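Local structure of Rio2 kinase (Chaetomium thermophilum, 4GYI) at residues A[111-114]-A[120-123]; A[176-181]-A[191-196]; A[101-104]-A[109-112]. The protein is an atypical RIO-family kinase with an ATPase-dependent role in pre-40S ribosomal subunit maturation, and forms an aspartyl phosphate in its magnesium- and ADP-bound active site. One frame throughout, in Å; residues are numbered along the deposited sequence.

Contact 1 of 3, residues A[111-114]-A[120-123]; sequences IMIV and KQKV. With ADP (adenosine-5'-diphosphate), chain B.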
loop_
_atom_site.group_PDB
_atom_site.type_symbol
_atom_site.label_atom_id
_atom_site.label_comp_id
_atom_site.label_asym_id
_atom_site.label_seq_id
_atom_site.Cartn_x
_atom_site.Cartn_y
_atom_site.Cartn_z
ATOM N N ILE A 111 -1.394 -8.769 -0.305
ATOM C CA ILE A 111 -2.817 -8.499 -0.191
ATOM C C ILE A 111 -3.458 -9.651 0.574
ATOM O O ILE A 111 -3.343 -10.803 0.173
ATOM C CB ILE A 111 -3.475 -8.374 -1.576
ATOM C CG1 ILE A 111 -2.728 -7.356 -2.435
ATOM C CG2 ILE A 111 -4.942 -7.995 -1.445
ATOM C CD1 ILE A 111 -2.851 -5.927 -1.941
ATOM N N MET A 112 -4.114 -9.335 1.684
ATOM C CA MET A 112 -4.772 -10.346 2.508
ATOM C C MET A 112 -6.241 -10.012 2.575
ATOM O O MET A 112 -6.618 -8.859 2.482
ATOM C CB MET A 112 -4.212 -10.324 3.940
ATOM C CG MET A 112 -2.746 -10.736 4.054
ATOM S SD MET A 112 -2.477 -11.879 5.413
ATOM C CE MET A 112 -2.382 -10.753 6.796
ATOM N N ILE A 113 -7.080 -11.015 2.753
ATOM C CA ILE A 113 -8.475 -10.737 3.013
ATOM C C ILE A 113 -8.642 -10.874 4.489
ATOM O O ILE A 113 -8.141 -11.825 5.078
ATOM C CB ILE A 113 -9.394 -11.714 2.295
ATOM C CG1 ILE A 113 -9.258 -11.521 0.785
ATOM C CG2 ILE A 113 -10.835 -11.457 2.675
ATOM C CD1 ILE A 113 -8.166 -12.341 0.154
ATOM N N VAL A 114 -9.298 -9.898 5.105
ATOM C CA VAL A 114 -9.622 -10.020 6.509
ATOM C C VAL A 114 -11.121 -9.864 6.706
ATOM O O VAL A 114 -11.838 -9.449 5.788
ATOM C CB VAL A 114 -8.890 -8.977 7.334
ATOM C CG1 VAL A 114 -7.405 -9.098 7.105
ATOM C CG2 VAL A 114 -9.381 -7.608 6.955
ATOM N N LYS A 120 -17.942 -9.082 8.009
ATOM C CA LYS A 120 -17.763 -8.371 6.758
ATOM C C LYS A 120 -16.307 -8.499 6.265
ATOM O O LYS A 120 -15.366 -8.280 7.019
ATOM C CB LYS A 120 -18.148 -6.905 6.938
ATOM C CG LYS A 120 -18.040 -6.081 5.674
ATOM C CD LYS A 120 -18.376 -4.633 5.948
ATOM C CE LYS A 120 -17.962 -3.739 4.784
ATOM N NZ LYS A 120 -17.835 -2.311 5.212
ATOM N N GLN A 121 -16.127 -8.877 5.007
ATOM C CA GLN A 121 -14.776 -9.032 4.458
ATOM C C GLN A 121 -14.206 -7.710 3.967
ATOM O O GLN A 121 -14.899 -6.910 3.333
ATOM C CB GLN A 121 -14.739 -10.074 3.336
ATOM C CG GLN A 121 -15.271 -11.441 3.759
ATOM C CD GLN A 121 -15.301 -12.430 2.611
ATOM O OE1 GLN A 121 -14.876 -12.127 1.493
ATOM N NE2 GLN A 121 -15.793 -13.622 2.883
ATOM N N LYS A 122 -12.938 -7.483 4.281
ATOM C CA LYS A 122 -12.220 -6.300 3.832
ATOM C C LYS A 122 -10.823 -6.718 3.379
ATOM O O LYS A 122 -10.409 -7.859 3.603
ATOM C CB LYS A 122 -12.096 -5.298 4.981
ATOM C CG LYS A 122 -13.397 -5.026 5.707
ATOM C CD LYS A 122 -13.120 -4.583 7.122
ATOM C CE LYS A 122 -14.394 -4.504 7.928
ATOM N NZ LYS A 122 -15.228 -3.310 7.593
ATOM N N VAL A 123 -10.094 -5.793 2.751
ATOM C CA VAL A 123 -8.736 -6.080 2.301
ATOM C C VAL A 123 -7.703 -5.459 3.220
ATOM O O VAL A 123 -7.841 -4.315 3.638
ATOM C CB VAL A 123 -8.511 -5.571 0.854
ATOM C CG1 VAL A 123 -7.026 -5.428 0.529
ATOM C CG2 VAL A 123 -9.186 -6.501 -0.133
HETATM P PB ADP B . 0.363 -3.759 -5.467
HETATM O O1B ADP B . 1.207 -4.862 -4.876
HETATM O O2B ADP B . 0.238 -3.684 -6.969
HETATM O O3B ADP B . 0.844 -2.406 -4.776
HETATM P PA ADP B . -2.488 -3.302 -5.401
HETATM O O1A ADP B . -2.280 -2.936 -6.846
HETATM O O2A ADP B . -3.064 -2.240 -4.472
HETATM O O3A ADP B . -1.114 -3.885 -4.791
HETATM O "O5'" ADP B . -3.361 -4.640 -5.374
HETATM C "C5'" ADP B . -2.890 -5.804 -6.067
HETATM C "C4'" ADP B . -4.079 -6.658 -6.504
HETATM O "O4'" ADP B . -4.907 -6.983 -5.373
HETATM C "C3'" ADP B . -5.024 -5.972 -7.490
HETATM O "O3'" ADP B . -4.626 -6.107 -8.858
HETATM C "C2'" ADP B . -6.351 -6.649 -7.222
HETATM O "O2'" ADP B . -6.366 -7.956 -7.808
HETATM C "C1'" ADP B . -6.290 -6.917 -5.739
HETATM N N9 ADP B . -6.873 -5.840 -4.915
HETATM C C8 ADP B . -6.178 -4.891 -4.261
HETATM N N7 ADP B . -7.001 -4.078 -3.547
HETATM C C5 ADP B . -8.251 -4.545 -3.747
HETATM C C6 ADP B . -9.602 -4.176 -3.289
HETATM N N6 ADP B . -9.772 -3.127 -2.457
HETATM N N1 ADP B . -10.640 -4.919 -3.723
HETATM C C2 ADP B . -10.483 -5.981 -4.544
HETATM N N3 ADP B . -9.286 -6.377 -4.996
HETATM C C4 ADP B . -8.161 -5.704 -4.642
#
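Ile111 and Val123 meet through their branches, CG2 of the isoleucine lying 3.9 Å from CG1 of the valine, in the beta hairpin made by strands 109-115 and 121-127 of the kinase N-lobe sheet. The two side chains cross obliquely and turn their other branches to ADP. In Val123, CG1 stands anti to the backbone N (chi1 161°), which places CG2 over the adenine ring, 3.9 Å from ADP C6. Ile111 serves the other part of the nucleotide: its CG1 lies 3.7 Å from the ribose O4', and CD1, one bond further, comes against O5' and O3A where the sugar passes into the diphosphate. Trimming Ile111 to an alanine removes CG1, CG2 and CD1, and would probably open a gap beside the ribose and leave Val123 CG1 without its apolar neighbour. Further along the same face, Ile113 CG2 approaches Gln121 CB at an angle, a looser pairing at 4.2 Å.

Met112, Val114 and Lys122 occupy the face turned from the nucleotide. The bent thioether chain of Met112 leads away from segment 120-123 and packs on Leu124 and Ile126. With CG1 anti to the carbonyl carbon (chi1 -57°), Val114 holds CG2 between its backbone N and carbonyl carbon, against the Lys122 backbone and CB, while the lysine chain runs off along the sheet, its ammonium in a long, weak ion pair with Asp116. Behind these side chains the strands are joined at the hydrogen-bonded pair Val114 and Lys122, whose two N-H...O hydrogen bonds are short and nearly straight. Lys122 O takes the Val114 N-H at 2.8 Å and also has Val114 CG2 3.5 Å away.

Contact 2 of 3, residues A[176-181]-A[191-196]; sequences PVPEPI and SLVDAL. With ADP (adenosine-5'-diphosphate), chain B.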
loop_
_atom_site.group_PDB
_atom_site.type_symbol
_atom_site.label_atom_id
_atom_site.label_comp_id
_atom_site.label_asym_id
_atom_site.label_seq_id
_atom_site.Cartn_x
_atom_site.Cartn_y
_atom_site.Cartn_z
ATOM N N PRO A 176 -14.059 6.736 -7.978
ATOM C CA PRO A 176 -14.314 5.303 -7.763
ATOM C C PRO A 176 -13.041 4.593 -7.250
ATOM O O PRO A 176 -12.222 4.126 -8.023
ATOM C CB PRO A 176 -14.713 4.812 -9.150
ATOM C CG PRO A 176 -13.953 5.739 -10.105
ATOM C CD PRO A 176 -13.875 7.078 -9.403
ATOM N N VAL A 177 -12.877 4.551 -5.934
ATOM C CA VAL A 177 -11.710 3.953 -5.326
ATOM C C VAL A 177 -12.264 3.170 -4.151
ATOM O O VAL A 177 -13.417 3.362 -3.779
ATOM C CB VAL A 177 -10.726 5.030 -4.832
ATOM C CG1 VAL A 177 -10.226 5.897 -6.007
ATOM C CG2 VAL A 177 -11.373 5.893 -3.730
ATOM N N PRO A 178 -11.466 2.266 -3.571
ATOM C CA PRO A 178 -12.001 1.531 -2.422
ATOM C C PRO A 178 -12.242 2.477 -1.258
ATOM O O PRO A 178 -11.588 3.509 -1.177
ATOM C CB PRO A 178 -10.867 0.553 -2.068
ATOM C CG PRO A 178 -10.049 0.448 -3.310
ATOM C CD PRO A 178 -10.121 1.805 -3.946
ATOM N N GLU A 179 -13.164 2.150 -0.360
ATOM C CA GLU A 179 -13.286 2.953 0.859
ATOM C C GLU A 179 -12.132 2.671 1.816
ATOM O O GLU A 179 -11.921 1.528 2.224
ATOM C CB GLU A 179 -14.608 2.701 1.579
ATOM C CG GLU A 179 -14.645 3.331 2.961
ATOM C CD GLU A 179 -15.965 3.110 3.676
ATOM O OE1 GLU A 179 -16.968 2.816 2.994
ATOM O OE2 GLU A 179 -15.998 3.237 4.918
ATOM N N PRO A 180 -11.378 3.711 2.177
ATOM C CA PRO A 180 -10.284 3.488 3.124
ATOM C C PRO A 180 -10.873 3.310 4.522
ATOM O O PRO A 180 -11.769 4.062 4.910
ATOM C CB PRO A 180 -9.486 4.790 3.042
ATOM C CG PRO A 180 -10.535 5.850 2.738
ATOM C CD PRO A 180 -11.588 5.143 1.873
ATOM N N ILE A 181 -10.390 2.336 5.281
ATOM C CA ILE A 181 -10.984 2.084 6.598
ATOM C C ILE A 181 -10.048 2.374 7.770
ATOM O O ILE A 181 -10.453 2.989 8.739
ATOM C CB ILE A 181 -11.528 0.652 6.705
ATOM C CG1 ILE A 181 -12.626 0.431 5.655
ATOM C CG2 ILE A 181 -12.059 0.385 8.107
ATOM C CD1 ILE A 181 -12.984 -1.028 5.445
ATOM N N SER A 191 -11.996 -1.424 1.979
ATOM C CA SER A 191 -13.118 -2.259 1.562
ATOM C C SER A 191 -12.667 -3.214 0.464
ATOM O O SER A 191 -11.704 -2.944 -0.257
ATOM C CB SER A 191 -14.302 -1.415 1.078
ATOM O OG SER A 191 -14.025 -0.818 -0.171
ATOM N N LEU A 192 -13.334 -4.353 0.388
ATOM C CA LEU A 192 -13.114 -5.316 -0.682
ATOM C C LEU A 192 -14.036 -4.940 -1.829
ATOM O O LEU A 192 -15.236 -4.935 -1.669
ATOM C CB LEU A 192 -13.455 -6.715 -0.181
ATOM C CG LEU A 192 -13.519 -7.844 -1.210
ATOM C CD1 LEU A 192 -12.145 -8.094 -1.801
ATOM C CD2 LEU A 192 -14.066 -9.090 -0.526
ATOM N N VAL A 193 -13.477 -4.605 -2.980
ATOM C CA VAL A 193 -14.286 -4.182 -4.114
ATOM C C VAL A 193 -14.725 -5.410 -4.891
ATOM O O VAL A 193 -13.915 -6.287 -5.165
ATOM C CB VAL A 193 -13.462 -3.261 -5.055
ATOM C CG1 VAL A 193 -14.303 -2.784 -6.212
ATOM C CG2 VAL A 193 -12.919 -2.077 -4.287
ATOM N N ASP A 194 -15.997 -5.491 -5.257
ATOM C CA ASP A 194 -16.449 -6.628 -6.063
ATOM C C ASP A 194 -16.138 -6.388 -7.552
ATOM O O ASP A 194 -17.012 -6.185 -8.377
ATOM C CB ASP A 194 -17.923 -6.957 -5.811
ATOM C CG ASP A 194 -18.859 -5.838 -6.238
ATOM O OD1 ASP A 194 -18.524 -4.652 -6.010
ATOM O OD2 ASP A 194 -19.929 -6.151 -6.812
ATOM N N ALA A 195 -14.856 -6.385 -7.868
ATOM C CA ALA A 195 -14.396 -6.175 -9.227
ATOM C C ALA A 195 -13.053 -6.868 -9.346
ATOM O O ALA A 195 -12.348 -7.047 -8.357
ATOM C CB ALA A 195 -14.258 -4.688 -9.521
ATOM N N LEU A 196 -12.715 -7.269 -10.561
ATOM C CA LEU A 196 -11.470 -7.956 -10.850
ATOM C C LEU A 196 -10.615 -7.077 -11.767
ATOM O O LEU A 196 -11.151 -6.247 -12.504
ATOM C CB LEU A 196 -11.794 -9.273 -11.542
ATOM C CG LEU A 196 -12.875 -10.087 -10.828
ATOM C CD1 LEU A 196 -13.170 -11.374 -11.599
ATOM C CD2 LEU A 196 -12.458 -10.396 -9.408
HETATM P PB ADP B . 0.363 -3.759 -5.467
HETATM O O1B ADP B . 1.207 -4.862 -4.876
HETATM O O2B ADP B . 0.238 -3.684 -6.969
HETATM O O3B ADP B . 0.844 -2.406 -4.776
HETATM P PA ADP B . -2.488 -3.302 -5.401
HETATM O O1A ADP B . -2.280 -2.936 -6.846
HETATM O O2A ADP B . -3.064 -2.240 -4.472
HETATM O O3A ADP B . -1.114 -3.885 -4.791
HETATM O "O5'" ADP B . -3.361 -4.640 -5.374
HETATM C "C5'" ADP B . -2.890 -5.804 -6.067
HETATM C "C4'" ADP B . -4.079 -6.658 -6.504
HETATM O "O4'" ADP B . -4.907 -6.983 -5.373
HETATM C "C3'" ADP B . -5.024 -5.972 -7.490
HETATM O "O3'" ADP B . -4.626 -6.107 -8.858
HETATM C "C2'" ADP B . -6.351 -6.649 -7.222
HETATM O "O2'" ADP B . -6.366 -7.956 -7.808
HETATM C "C1'" ADP B . -6.290 -6.917 -5.739
HETATM N N9 ADP B . -6.873 -5.840 -4.915
HETATM C C8 ADP B . -6.178 -4.891 -4.261
HETATM N N7 ADP B . -7.001 -4.078 -3.547
HETATM C C5 ADP B . -8.251 -4.545 -3.747
HETATM C C6 ADP B . -9.602 -4.176 -3.289
HETATM N N6 ADP B . -9.772 -3.127 -2.457
HETATM N N1 ADP B . -10.640 -4.919 -3.723
HETATM C C2 ADP B . -10.483 -5.981 -4.544
HETATM N N3 ADP B . -9.286 -6.377 -4.996
HETATM C C4 ADP B . -8.161 -5.704 -4.642
#
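Ser191 is bound to Glu179 twice, at the start of the hinge that joins the two lobes of the kinase fold and carries the adenine. Its amide N reaches Glu179 O at 3.0 Å, in the carbonyl plane, and its hydroxyl OG accepts the Glu179 N-H at 3.1 Å. OG sits between the serine's own backbone N and carbonyl carbon (chi1 72°), a rotation that sets it beside the Glu179 N-H and against Pro178 CA and CB. Ile181 CD1 closes over the other side of the residue, 3.6 Å from Ser191 N. Ser191 O then accepts a bent hydrogen bond from ADP N6, 2.9 Å long.

Leu192 turns away from segment 176-181 and lays CD1 near ADP C2. At Val193 the backbone N donates to ADP N1 over 2.9 Å, almost straight, completing the paired backbone recognition of adenine usual for kinase hinges. The valine's CG2 meets Pro178 CG at 3.9 Å, so that valine and proline together sit on one side of the base plane, beside N6. Asp194 next centres an inverse gamma turn and salt-bridges Arg239 through OD1. The turn is closed by a weak bond from Ala195 N to Val193 O.

Contact 3 of 3, residues A[101-104]-A[109-112]; sequences SRIG and SDIM. With ADP (adenosine-5'-diphosphate), chain B.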
loop_
_atom_site.group_PDB
_atom_site.type_symbol
_atom_site.label_atom_id
_atom_site.label_comp_id
_atom_site.label_asym_id
_atom_site.label_seq_id
_atom_site.Cartn_x
_atom_site.Cartn_y
_atom_site.Cartn_z
ATOM N N SER A 101 -7.367 -17.215 4.815
ATOM C CA SER A 101 -6.367 -18.215 4.433
ATOM C C SER A 101 -5.681 -17.858 3.106
ATOM O O SER A 101 -4.682 -18.469 2.720
ATOM C CB SER A 101 -7.039 -19.586 4.294
ATOM O OG SER A 101 -8.071 -19.558 3.302
ATOM N N ARG A 102 -6.234 -16.867 2.412
ATOM C CA ARG A 102 -5.803 -16.521 1.068
ATOM C C ARG A 102 -4.974 -15.243 1.093
ATOM O O ARG A 102 -5.501 -14.158 1.353
ATOM C CB ARG A 102 -7.037 -16.312 0.188
ATOM C CG ARG A 102 -6.843 -16.653 -1.273
ATOM C CD ARG A 102 -7.076 -18.150 -1.568
ATOM N NE ARG A 102 -8.484 -18.487 -1.796
ATOM C CZ ARG A 102 -9.200 -18.079 -2.847
ATOM N NH1 ARG A 102 -8.654 -17.301 -3.774
ATOM N NH2 ARG A 102 -10.472 -18.443 -2.973
ATOM N N ILE A 103 -3.676 -15.368 0.831
ATOM C CA ILE A 103 -2.796 -14.200 0.794
ATOM C C ILE A 103 -2.098 -14.056 -0.555
ATOM O O ILE A 103 -1.440 -14.981 -1.026
ATOM C CB ILE A 103 -1.765 -14.203 1.952
ATOM C CG1 ILE A 103 -0.538 -13.361 1.582
ATOM C CG2 ILE A 103 -1.366 -15.622 2.322
ATOM C CD1 ILE A 103 0.509 -13.284 2.677
ATOM N N GLY A 104 -2.268 -12.896 -1.181
ATOM C CA GLY A 104 -1.699 -12.642 -2.492
ATOM C C GLY A 104 -0.340 -11.972 -2.397
ATOM O O GLY A 104 -0.245 -10.790 -2.077
ATOM N N SER A 109 3.810 -5.482 -2.588
ATOM C CA SER A 109 2.907 -5.527 -1.440
ATOM C C SER A 109 2.275 -6.900 -1.281
ATOM O O SER A 109 2.261 -7.686 -2.218
ATOM C CB SER A 109 1.806 -4.469 -1.587
ATOM O OG SER A 109 0.824 -4.918 -2.509
ATOM N N ASP A 110 1.767 -7.193 -0.087
ATOM C CA ASP A 110 0.978 -8.402 0.130
ATOM C C ASP A 110 -0.498 -8.037 0.340
ATOM O O ASP A 110 -0.818 -7.099 1.061
ATOM C CB ASP A 110 1.492 -9.184 1.344
ATOM C CG ASP A 110 2.843 -9.850 1.089
ATOM O OD1 ASP A 110 3.132 -10.186 -0.082
ATOM O OD2 ASP A 110 3.615 -10.037 2.060
ATOM N N ILE A 111 -1.394 -8.769 -0.305
ATOM C CA ILE A 111 -2.817 -8.499 -0.191
ATOM C C ILE A 111 -3.458 -9.651 0.574
ATOM O O ILE A 111 -3.343 -10.803 0.173
ATOM C CB ILE A 111 -3.475 -8.374 -1.576
ATOM C CG1 ILE A 111 -2.728 -7.356 -2.435
ATOM C CG2 ILE A 111 -4.942 -7.995 -1.445
ATOM C CD1 ILE A 111 -2.851 -5.927 -1.941
ATOM N N MET A 112 -4.114 -9.335 1.684
ATOM C CA MET A 112 -4.772 -10.346 2.508
ATOM C C MET A 112 -6.241 -10.012 2.575
ATOM O O MET A 112 -6.618 -8.859 2.482
ATOM C CB MET A 112 -4.212 -10.324 3.940
ATOM C CG MET A 112 -2.746 -10.736 4.054
ATOM S SD MET A 112 -2.477 -11.879 5.413
ATOM C CE MET A 112 -2.382 -10.753 6.796
HETATM P PB ADP B . 0.363 -3.759 -5.467
HETATM O O1B ADP B . 1.207 -4.862 -4.876
HETATM O O2B ADP B . 0.238 -3.684 -6.969
HETATM O O3B ADP B . 0.844 -2.406 -4.776
HETATM P PA ADP B . -2.488 -3.302 -5.401
HETATM O O1A ADP B . -2.280 -2.936 -6.846
HETATM O O2A ADP B . -3.064 -2.240 -4.472
HETATM O O3A ADP B . -1.114 -3.885 -4.791
HETATM O "O5'" ADP B . -3.361 -4.640 -5.374
HETATM C "C5'" ADP B . -2.890 -5.804 -6.067
HETATM C "C4'" ADP B . -4.079 -6.658 -6.504
HETATM O "O4'" ADP B . -4.907 -6.983 -5.373
HETATM C "C3'" ADP B . -5.024 -5.972 -7.490
HETATM O "O3'" ADP B . -4.626 -6.107 -8.858
HETATM C "C2'" ADP B . -6.351 -6.649 -7.222
HETATM O "O2'" ADP B . -6.366 -7.956 -7.808
HETATM C "C1'" ADP B . -6.290 -6.917 -5.739
HETATM N N9 ADP B . -6.873 -5.840 -4.915
HETATM C C8 ADP B . -6.178 -4.891 -4.261
HETATM N N7 ADP B . -7.001 -4.078 -3.547
HETATM C C5 ADP B . -8.251 -4.545 -3.747
HETATM C C6 ADP B . -9.602 -4.176 -3.289
HETATM N N6 ADP B . -9.772 -3.127 -2.457
HETATM N N1 ADP B . -10.640 -4.919 -3.723
HETATM C C2 ADP B . -10.483 -5.981 -4.544
HETATM N N3 ADP B . -9.286 -6.377 -4.996
HETATM C C4 ADP B . -8.161 -5.704 -4.642
#
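Gly104 and Ile111 form the tight part of this contact, an antiparallel hydrogen-bonded pair whose amides answer each other. Gly104 N gives its hydrogen to Ile111 O at 2.7 Å, in the carbonyl plane, and the return bond from Ile111 N to Gly104 O measures 2.9 Å and is nearly straight. Two CA-H...O contacts flank these bonds: Ile103 CA approaches Ile111 O, and Asp110 CA comes within 3.5 Å of Gly104 O. With no side chain on Gly104, the backbone does the work here.

The strands involved, 98-105 and 109-115, make the first hairpin of the N-lobe, in the place where protein kinases carry their nucleotide-binding glycine-rich loop. Consistent with that position, Ser109 OG donates a hydrogen bond to the beta-phosphate oxygen O1B of ADP, although its modelled length is so short that the exact value is doubtful. Asp110, one residue on, turns to the other face, where its two carboxylate oxygens are taken up by salt bridges to Arg128 and Arg131.

Toward Ser101 the pairing slackens. Ile103 and Met112 share the Asp110 face, but their side chains only graze, with Ile103 CB 4.2 Å from Met112 CG. Holding CG1 anti to its own nitrogen (chi1 156°), Ile103 lifts its extended chain off the sheet, on the face it shares with Asp110, and CD1 comes no nearer than 4.4 Å to Asp110 CB. Met112 packs instead on Val99 of the same strand as Ile103. Arg102 is exposed, its guanidinium led away from segment 109-112, and its backbone O stands 4.0 Å from Met112 CA.

In the fold
The three contacts follow the five-stranded antiparallel sheet of the N-lobe and end at the hinge. In chain order contact 3 comes first, then contact 1, then contact 2; contacts 3 and 1 share Ile111 and Met112 on strand 109-115, second from the edge of the sheet, and their centres lie about 9 Å apart. Contact 2 is centred about 10 Å from contact 1 and touches it where Leu192 packs on Gln121 and Val123. From contact 3 it is about 15 Å away between centres, with no direct touch. All three reach ADP: contact 3 at the phosphates, contact 1 at sugar and base, contact 2 at the adenine edge, so together they follow the nucleotide from its phosphates to the adenine edge.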